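Local structure of cell surface protein (Faecalibacterium prausnitzii A2-165, 4GT6) at residues Ile293-Arg298 with Ile316-Gly321; Ile299-Glu304 with Ile322-Asp327. The protein is of unknown function but, as an extracellular protein carrying a BspA-type leucine-rich repeat region, is a putative binder of other proteins at the bacterial surface. One frame throughout, in Å; residues are numbered along the deposited sequence.

Interaction 1. Residues Ile293-Arg298 with Ile316-Gly321; sequences IEFSSR and IDIPEG. With NA (sodium ion), chain R.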
ATOM      1  N   ILE A 293      -0.528 -23.863 -13.764  1.00 21.83           N
ATOM      2  CA  ILE A 293      -0.036 -23.770 -12.392  1.00 21.70           C
ATOM      3  C   ILE A 293       0.363 -25.165 -11.924  1.00 24.93           C
ATOM      4  O   ILE A 293      -0.458 -26.078 -11.990  1.00 25.21           O
ATOM      5  CB  ILE A 293      -1.095 -23.147 -11.423  1.00 26.08           C
ATOM      6  CG1 ILE A 293      -1.508 -21.737 -11.863  1.00 27.92           C
ATOM      7  CG2 ILE A 293      -0.560 -23.126  -9.959  1.00 26.19           C
ATOM      8  CD1 ILE A 293      -2.957 -21.599 -12.049  1.00 40.13           C
ATOM      9  N   GLU A 294       1.616 -25.326 -11.473  1.00 20.73           N
ATOM     10  CA  GLU A 294       2.125 -26.559 -10.872  1.00 20.72           C
ATOM     11  C   GLU A 294       2.281 -26.249  -9.387  1.00 23.25           C
ATOM     12  O   GLU A 294       3.069 -25.381  -9.010  1.00 21.87           O
ATOM     13  CB  GLU A 294       3.442 -26.988 -11.529  1.00 22.71           C
ATOM     14  CG  GLU A 294       3.985 -28.320 -11.030  1.00 34.20           C
ATOM     15  CD  GLU A 294       5.164 -28.880 -11.804  1.00 56.73           C
ATOM     16  OE1 GLU A 294       5.254 -28.634 -13.030  1.00 46.33           O
ATOM     17  OE2 GLU A 294       5.985 -29.596 -11.185  1.00 60.18           O
ATOM     18  N   PHE A 295       1.471 -26.898  -8.558  1.00 19.30           N
ATOM     19  CA  PHE A 295       1.441 -26.649  -7.136  1.00 17.69           C
ATOM     20  C   PHE A 295       2.479 -27.418  -6.371  1.00 20.71           C
ATOM     21  O   PHE A 295       2.842 -28.522  -6.759  1.00 22.28           O
ATOM     22  CB  PHE A 295       0.067 -27.072  -6.580  1.00 19.50           C
ATOM     23  CG  PHE A 295      -1.078 -26.198  -7.024  1.00 20.71           C
ATOM     24  CD1 PHE A 295      -1.350 -24.999  -6.373  1.00 23.13           C
ATOM     25  CD2 PHE A 295      -1.885 -26.572  -8.096  1.00 23.87           C
ATOM     26  CE1 PHE A 295      -2.413 -24.184  -6.787  1.00 23.85           C
ATOM     27  CE2 PHE A 295      -2.964 -25.771  -8.493  1.00 25.91           C
ATOM     28  CZ  PHE A 295      -3.229 -24.591  -7.827  1.00 23.37           C
ATOM     29  N   SER A 296       2.844 -26.884  -5.197  1.00 16.06           N
ATOM     30  CA  SER A 296       3.657 -27.567  -4.217  1.00 15.74           C
ATOM     31  C   SER A 296       2.830 -28.716  -3.612  1.00 20.63           C
ATOM     32  O   SER A 296       1.622 -28.530  -3.375  1.00 20.16           O
ATOM     33  CB  SER A 296       4.029 -26.588  -3.112  1.00 18.27           C
ATOM     34  OG  SER A 296       4.460 -27.323  -1.977  1.00 21.01           O
ATOM     35  N   SER A 297       3.482 -29.844  -3.272  1.00 17.24           N
ATOM     36  CA  SER A 297       2.792 -30.971  -2.625  1.00 18.40           C
ATOM     37  C   SER A 297       2.553 -30.700  -1.121  1.00 21.89           C
ATOM     38  O   SER A 297       1.941 -31.532  -0.452  1.00 22.19           O
ATOM     39  CB  SER A 297       3.618 -32.252  -2.788  1.00 22.27           C
ATOM     40  OG  SER A 297       4.823 -32.139  -2.041  1.00 25.58           O
ATOM     41  N   ARG A 298       3.071 -29.568  -0.575  1.00 17.51           N
ATOM     42  CA  ARG A 298       2.982 -29.302   0.869  1.00 17.59           C
ATOM     43  C   ARG A 298       2.004 -28.176   1.247  1.00 20.54           C
ATOM     44  O   ARG A 298       1.819 -27.899   2.437  1.00 20.74           O
ATOM     45  CB  ARG A 298       4.382 -29.039   1.457  1.00 20.36           C
ATOM     46  CG  ARG A 298       5.226 -30.339   1.446  1.00 26.66           C
ATOM     47  CD  ARG A 298       6.639 -30.175   1.975  1.00 41.24           C
ATOM     48  NE  ARG A 298       6.685 -29.852   3.401  1.00 52.54           N
ATOM     49  CZ  ARG A 298       7.568 -29.027   3.956  1.00 68.04           C
ATOM     50  NH1 ARG A 298       8.468 -28.403   3.204  1.00 58.05           N
ATOM     51  NH2 ARG A 298       7.542 -28.798   5.263  1.00 49.01           N
ATOM     52  N   ILE A 316      -7.491 -26.824 -14.144  1.00 28.23           N
ATOM     53  CA  ILE A 316      -6.639 -26.770 -12.955  1.00 27.28           C
ATOM     54  C   ILE A 316      -6.842 -28.053 -12.137  1.00 29.34           C
ATOM     55  O   ILE A 316      -7.965 -28.546 -12.009  1.00 27.22           O
ATOM     56  CB  ILE A 316      -6.833 -25.461 -12.122  1.00 30.40           C
ATOM     57  CG1 ILE A 316      -5.740 -25.304 -11.027  1.00 30.89           C
ATOM     58  CG2 ILE A 316      -8.245 -25.307 -11.560  1.00 31.49           C
ATOM     59  CD1 ILE A 316      -5.506 -23.902 -10.562  1.00 37.63           C
ATOM     60  N   ASP A 317      -5.735 -28.605 -11.629  1.00 26.24           N
ATOM     61  CA  ASP A 317      -5.728 -29.811 -10.810  1.00 25.96           C
ATOM     62  C   ASP A 317      -5.331 -29.414  -9.398  1.00 26.45           C
ATOM     63  O   ASP A 317      -4.193 -29.001  -9.176  1.00 25.56           O
ATOM     64  CB  ASP A 317      -4.769 -30.854 -11.396  1.00 28.14           C
ATOM     65  CG  ASP A 317      -5.281 -31.432 -12.700  1.00 40.49           C
ATOM     66  OD1 ASP A 317      -5.065 -30.801 -13.755  1.00 42.65           O
ATOM     67  OD2 ASP A 317      -5.952 -32.475 -12.659  1.00 45.10           O
ATOM     68  N   ILE A 318      -6.284 -29.460  -8.467  1.00 22.97           N
ATOM     69  CA  ILE A 318      -6.033 -29.084  -7.069  1.00 22.09           C
ATOM     70  C   ILE A 318      -5.305 -30.277  -6.418  1.00 26.48           C
ATOM     71  O   ILE A 318      -5.804 -31.405  -6.526  1.00 25.63           O
ATOM     72  CB  ILE A 318      -7.346 -28.687  -6.337  1.00 24.99           C
ATOM     73  CG1 ILE A 318      -8.111 -27.505  -7.020  1.00 25.42           C
ATOM     74  CG2 ILE A 318      -7.141 -28.464  -4.850  1.00 24.19           C
ATOM     75  CD1 ILE A 318      -7.306 -26.324  -7.467  1.00 37.93           C
ATOM     76  N   PRO A 319      -4.117 -30.066  -5.797  1.00 23.03           N
ATOM     77  CA  PRO A 319      -3.364 -31.211  -5.266  1.00 23.06           C
ATOM     78  C   PRO A 319      -4.019 -31.880  -4.062  1.00 24.43           C
ATOM     79  O   PRO A 319      -4.665 -31.219  -3.249  1.00 21.96           O
ATOM     80  CB  PRO A 319      -2.005 -30.598  -4.870  1.00 24.50           C
ATOM     81  CG  PRO A 319      -2.279 -29.174  -4.624  1.00 28.22           C
ATOM     82  CD  PRO A 319      -3.380 -28.798  -5.602  1.00 24.35           C
ATOM     83  N   GLU A 320      -3.795 -33.190  -3.936  1.00 23.32           N
ATOM     84  CA  GLU A 320      -4.197 -34.000  -2.784  1.00 23.78           C
ATOM     85  C   GLU A 320      -3.609 -33.342  -1.531  1.00 24.99           C
ATOM     86  O   GLU A 320      -2.460 -32.902  -1.577  1.00 23.87           O
ATOM     87  CB  GLU A 320      -3.636 -35.431  -2.962  1.00 26.70           C
ATOM     88  CG  GLU A 320      -4.147 -36.418  -1.924  1.00 40.07           C
ATOM     89  CD  GLU A 320      -5.658 -36.526  -1.906  1.00 56.78           C
ATOM     90  OE1 GLU A 320      -6.235 -36.800  -2.982  1.00 44.98           O
ATOM     91  OE2 GLU A 320      -6.266 -36.248  -0.847  1.00 48.80           O
ATOM     92  N   GLY A 321      -4.385 -33.216  -0.458  1.00 20.35           N
ATOM     93  CA  GLY A 321      -3.864 -32.544   0.732  1.00 19.14           C
ATOM     94  C   GLY A 321      -4.430 -31.150   0.951  1.00 20.02           C
ATOM     95  O   GLY A 321      -4.364 -30.631   2.064  1.00 18.86           O
TER
HETATM   96 NA    NA R 916      -0.299 -32.146  -0.988  1.00 29.74          NA
HETATM   97  O   HOH W   1      -2.983 -27.498 -12.358  1.00 34.06           O
HETATM   98  O   HOH W   2      -0.479 -29.826  -1.811  1.00 19.69           O
HETATM   99  O   HOH W   3      -0.835 -31.159   1.178  1.00 20.53           O
HETATM  100  O   HOH W   4       0.036 -34.324   0.086  1.00 27.31           O
HETATM  101  O   HOH W   5       0.099 -33.181  -3.143  0.67 20.01           O

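Interaction 2. Residues Ile299-Glu304 with Ile322-Asp327; sequences ITELPE and ITQILD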
ATOM      1  N   ILE A 299       1.315 -27.589   0.273  1.00 16.61           N
ATOM      2  CA  ILE A 299       0.294 -26.598   0.624  1.00 16.37           C
ATOM      3  C   ILE A 299      -0.980 -27.346   1.017  1.00 18.60           C
ATOM      4  O   ILE A 299      -1.231 -28.423   0.473  1.00 18.24           O
ATOM      5  CB  ILE A 299       0.060 -25.554  -0.489  1.00 19.53           C
ATOM      6  CG1 ILE A 299      -0.302 -26.226  -1.825  1.00 20.40           C
ATOM      7  CG2 ILE A 299       1.311 -24.646  -0.627  1.00 19.90           C
ATOM      8  CD1 ILE A 299      -1.039 -25.254  -2.826  1.00 22.96           C
ATOM      9  N   THR A 300      -1.780 -26.786   1.952  1.00 15.27           N
ATOM     10  CA  THR A 300      -3.000 -27.457   2.422  1.00 15.33           C
ATOM     11  C   THR A 300      -4.231 -26.554   2.295  1.00 19.52           C
ATOM     12  O   THR A 300      -5.326 -26.964   2.697  1.00 18.34           O
ATOM     13  CB  THR A 300      -2.835 -27.952   3.881  1.00 21.12           C
ATOM     14  OG1 THR A 300      -2.670 -26.810   4.726  1.00 21.45           O
ATOM     15  CG2 THR A 300      -1.659 -28.908   4.061  1.00 21.50           C
ATOM     16  N   GLU A 301      -4.062 -25.342   1.722  1.00 17.08           N
ATOM     17  CA  GLU A 301      -5.173 -24.408   1.559  1.00 18.64           C
ATOM     18  C   GLU A 301      -5.001 -23.569   0.309  1.00 20.92           C
ATOM     19  O   GLU A 301      -3.872 -23.221  -0.043  1.00 20.02           O
ATOM     20  CB  GLU A 301      -5.207 -23.498   2.803  1.00 21.15           C
ATOM     21  CG  GLU A 301      -6.158 -22.315   2.790  1.00 36.40           C
ATOM     22  CD  GLU A 301      -5.914 -21.413   3.985  1.00 58.60           C
ATOM     23  OE1 GLU A 301      -6.199 -21.856   5.122  1.00 50.62           O
ATOM     24  OE2 GLU A 301      -5.382 -20.294   3.794  1.00 41.56           O
ATOM     25  N   LEU A 302      -6.121 -23.257  -0.364  1.00 17.40           N
ATOM     26  CA  LEU A 302      -6.167 -22.267  -1.446  1.00 18.07           C
ATOM     27  C   LEU A 302      -6.774 -21.022  -0.783  1.00 20.97           C
ATOM     28  O   LEU A 302      -7.920 -21.078  -0.313  1.00 20.16           O
ATOM     29  CB  LEU A 302      -6.948 -22.753  -2.680  1.00 19.52           C
ATOM     30  CG  LEU A 302      -6.291 -23.888  -3.491  1.00 25.57           C
ATOM     31  CD1 LEU A 302      -6.948 -23.985  -4.834  1.00 27.80           C
ATOM     32  CD2 LEU A 302      -4.796 -23.666  -3.693  1.00 27.43           C
ATOM     33  N   PRO A 303      -5.970 -19.956  -0.555  1.00 17.30           N
ATOM     34  CA  PRO A 303      -6.467 -18.834   0.248  1.00 17.31           C
ATOM     35  C   PRO A 303      -7.496 -17.995  -0.485  1.00 19.23           C
ATOM     36  O   PRO A 303      -7.718 -18.169  -1.682  1.00 19.10           O
ATOM     37  CB  PRO A 303      -5.195 -18.040   0.545  1.00 19.07           C
ATOM     38  CG  PRO A 303      -4.339 -18.274  -0.664  1.00 22.41           C
ATOM     39  CD  PRO A 303      -4.572 -19.732  -0.986  1.00 18.66           C
ATOM     40  N   GLU A 304      -8.089 -17.041   0.227  1.00 16.77           N
ATOM     41  CA  GLU A 304      -9.084 -16.158  -0.340  1.00 17.43           C
ATOM     42  C   GLU A 304      -8.563 -15.460  -1.607  1.00 19.37           C
ATOM     43  O   GLU A 304      -7.412 -15.018  -1.638  1.00 17.99           O
ATOM     44  CB  GLU A 304      -9.469 -15.130   0.740  1.00 19.87           C
ATOM     45  CG  GLU A 304     -10.340 -13.975   0.295  1.00 33.14           C
ATOM     46  CD  GLU A 304     -10.518 -12.997   1.439  1.00 54.02           C
ATOM     47  OE1 GLU A 304     -10.844 -13.457   2.559  1.00 40.24           O
ATOM     48  OE2 GLU A 304     -10.229 -11.793   1.244  1.00 44.79           O
ATOM     49  N   ILE A 322      -5.013 -30.523  -0.089  1.00 17.52           N
ATOM     50  CA  ILE A 322      -5.723 -29.248   0.110  1.00 16.31           C
ATOM     51  C   ILE A 322      -6.994 -29.575   0.916  1.00 20.35           C
ATOM     52  O   ILE A 322      -7.725 -30.480   0.533  1.00 20.11           O
ATOM     53  CB  ILE A 322      -6.045 -28.542  -1.247  1.00 18.82           C
ATOM     54  CG1 ILE A 322      -4.744 -28.090  -1.965  1.00 19.47           C
ATOM     55  CG2 ILE A 322      -7.072 -27.388  -1.070  1.00 18.93           C
ATOM     56  CD1 ILE A 322      -3.940 -26.997  -1.309  1.00 24.05           C
ATOM     57  N   THR A 323      -7.232 -28.889   2.035  1.00 16.68           N
ATOM     58  CA  THR A 323      -8.411 -29.201   2.862  1.00 17.56           C
ATOM     59  C   THR A 323      -9.506 -28.152   2.694  1.00 20.75           C
ATOM     60  O   THR A 323     -10.658 -28.394   3.056  1.00 19.70           O
ATOM     61  CB  THR A 323      -8.016 -29.328   4.336  1.00 20.92           C
ATOM     62  OG1 THR A 323      -7.550 -28.052   4.784  1.00 22.77           O
ATOM     63  CG2 THR A 323      -6.962 -30.402   4.560  1.00 20.30           C
ATOM     64  N   GLN A 324      -9.146 -26.976   2.186  1.00 18.31           N
ATOM     65  CA  GLN A 324     -10.140 -25.927   1.973  1.00 19.84           C
ATOM     66  C   GLN A 324      -9.720 -24.994   0.856  1.00 21.58           C
ATOM     67  O   GLN A 324      -8.532 -24.741   0.648  1.00 19.74           O
ATOM     68  CB  GLN A 324     -10.433 -25.136   3.268  1.00 22.05           C
ATOM     69  CG  GLN A 324      -9.207 -24.502   3.920  1.00 31.96           C
ATOM     70  CD  GLN A 324      -9.508 -23.775   5.208  1.00 50.26           C
ATOM     71  OE1 GLN A 324     -10.572 -23.912   5.820  1.00 43.38           O
ATOM     72  NE2 GLN A 324      -8.561 -22.978   5.650  1.00 46.12           N
ATOM     73  N   ILE A 325     -10.732 -24.504   0.131  1.00 20.48           N
ATOM     74  CA  ILE A 325     -10.655 -23.555  -0.975  1.00 19.90           C
ATOM     75  C   ILE A 325     -11.461 -22.370  -0.462  1.00 25.48           C
ATOM     76  O   ILE A 325     -12.671 -22.503  -0.306  1.00 26.03           O
ATOM     77  CB  ILE A 325     -11.220 -24.205  -2.273  1.00 23.41           C
ATOM     78  CG1 ILE A 325     -10.385 -25.433  -2.709  1.00 22.61           C
ATOM     79  CG2 ILE A 325     -11.358 -23.172  -3.407  1.00 25.81           C
ATOM     80  CD1 ILE A 325     -11.005 -26.259  -3.913  1.00 26.60           C
ATOM     81  N   LEU A 326     -10.803 -21.258  -0.121  1.00 19.61           N
ATOM     82  CA  LEU A 326     -11.497 -20.156   0.541  1.00 20.29           C
ATOM     83  C   LEU A 326     -12.301 -19.249  -0.406  1.00 21.99           C
ATOM     84  O   LEU A 326     -12.356 -19.474  -1.616  1.00 20.88           O
ATOM     85  CB  LEU A 326     -10.510 -19.333   1.401  1.00 20.71           C
ATOM     86  CG  LEU A 326      -9.788 -20.093   2.547  1.00 26.94           C
ATOM     87  CD1 LEU A 326      -9.010 -19.106   3.440  1.00 27.86           C
ATOM     88  CD2 LEU A 326     -10.774 -20.883   3.413  1.00 30.12           C
ATOM     89  N   ASP A 327     -12.976 -18.247   0.173  1.00 20.51           N
ATOM     90  CA  ASP A 327     -13.864 -17.335  -0.558  1.00 21.42           C
ATOM     91  C   ASP A 327     -13.207 -16.729  -1.797  1.00 23.47           C
ATOM     92  O   ASP A 327     -12.045 -16.344  -1.754  1.00 21.69           O
ATOM     93  CB  ASP A 327     -14.346 -16.209   0.362  1.00 24.57           C
ATOM     94  CG  ASP A 327     -15.530 -16.614   1.230  1.00 41.89           C
ATOM     95  OD1 ASP A 327     -16.636 -16.809   0.678  1.00 47.01           O
ATOM     96  OD2 ASP A 327     -15.362 -16.692   2.452  1.00 46.24           O
TER
HETATM   97  O   HOH W   6      -5.260 -27.830   6.313  1.00 32.44           O

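Interaction 1. Residues Ile293-Arg298 with Ile316-Gly321
The backbones of I293-R298 and I316-G321 run almost parallel, 5° apart in direction, but stand off from each other, with the CA atoms of I293 and I316 7.3 Å apart. At that spacing water 1 fills in for a direct bond: it donates to I293 O at 2.9 Å and accepts from D317 N. F295 contributes the largest share of the buried surface; its CG lies anti to the carbonyl carbon (chi1 -69°), beside the backbone N, where it comes within 3.8 Å of P319 CD. P319 CD sits over one face of the F295 ring, 4.1 Å from its centroid and 29° off the normal, a CH-pi contact, while P319 CG touches F295 CB. I316 comes at the rim instead: its CG1 lies in the ring plane, and its CD1 is 3.6 Å from F295 CZ. The same methyl also meets I293 CD1, and I293 CG2 lies over the centre of the opposite face, so the phenyl is clamped between I293 CG2 and P319 CD, with I316 at its edge. Farther on, a sodium ion joins the two backbones through S297 O and E320 O, each 2.4 Å away, and waters 2 to 5 bring its ligands to six. S296 shapes this loop: its OG accepts from R298 N at 3.0 Å, an ST turn, and is also bonded to V276 O. On the flanks, strand 292-294 bonds through E294 to V270 and M272, strand 315-317 through I316 to R338 and A340, and L302 of strand 301-302 packs against F295 and I318.

Interaction 2. Residues Ile299-Glu304 with Ile322-Asp327
E301 and Q324 reach each other through different first torsions: CG of E301 is anti to its backbone N (chi1 172°), whereas CG of Q324 stands between its backbone N and carbonyl carbon (chi1 56°). Both chains then extend side by side in the same direction. Q324 NE2 donates to E301 OE1 at 2.7 Å with a bent N-H...O angle of 139°; the acceptor lies in the amide plane, but the donor stands above the carboxylate plane, the two planes being well inclined to each other. L326 CD1 rests against the other oxygen, 3.8 Å from E301 OE2. An alanine in place of E301 would probably leave the Q324 amide without this acceptor and free to turn, and would open a gap beside L326 CD1. The main chains are also joined directly: T323 N donates to T300 O at 2.8 Å, L302 N to Q324 O at 3.0 Å, and L326 N to L302 O at 2.9 Å. Water 6 is 2.8 Å from T323 OG1 and makes a second, weak bond to T300 OG1. The apolar side is carried by I322, whose CD1 is 3.7 Å from I299 CD1, the two side chains pointing the same way, and lies against L302 CD2; the I322 and L302 side chains cross at about a right angle. L302 CD1 in turn approaches I325 CG1. L302 and I325 form a parallel bridge, and T323 and I325 bond onward to T346 and K347. Such stacking of equivalent short strands, with leucine and isoleucine turned inward, is characteristic of the leucine-rich repeat solenoid.

Interactions 1 and 2 are consecutive parts of the same two neighbouring chain runs: R298 leads directly into I299, and G321 into I322. Their centres are 11 Å apart. What changes along the way is the means of joining, from water, sodium and aromatic packing in interaction 1 to direct backbone bonding in interaction 2. The apolar interior is continuous between them, since I318 CD1 lies 3.5 Å from L302 CD1, and F295 CE1 3.9 Å from L302 CD2. At the bend, G321 O packs against T300 CB at 3.6 Å. The sodium ion sits near this junction, with the nearest I299 side-chain atom about 6 Å from the ion.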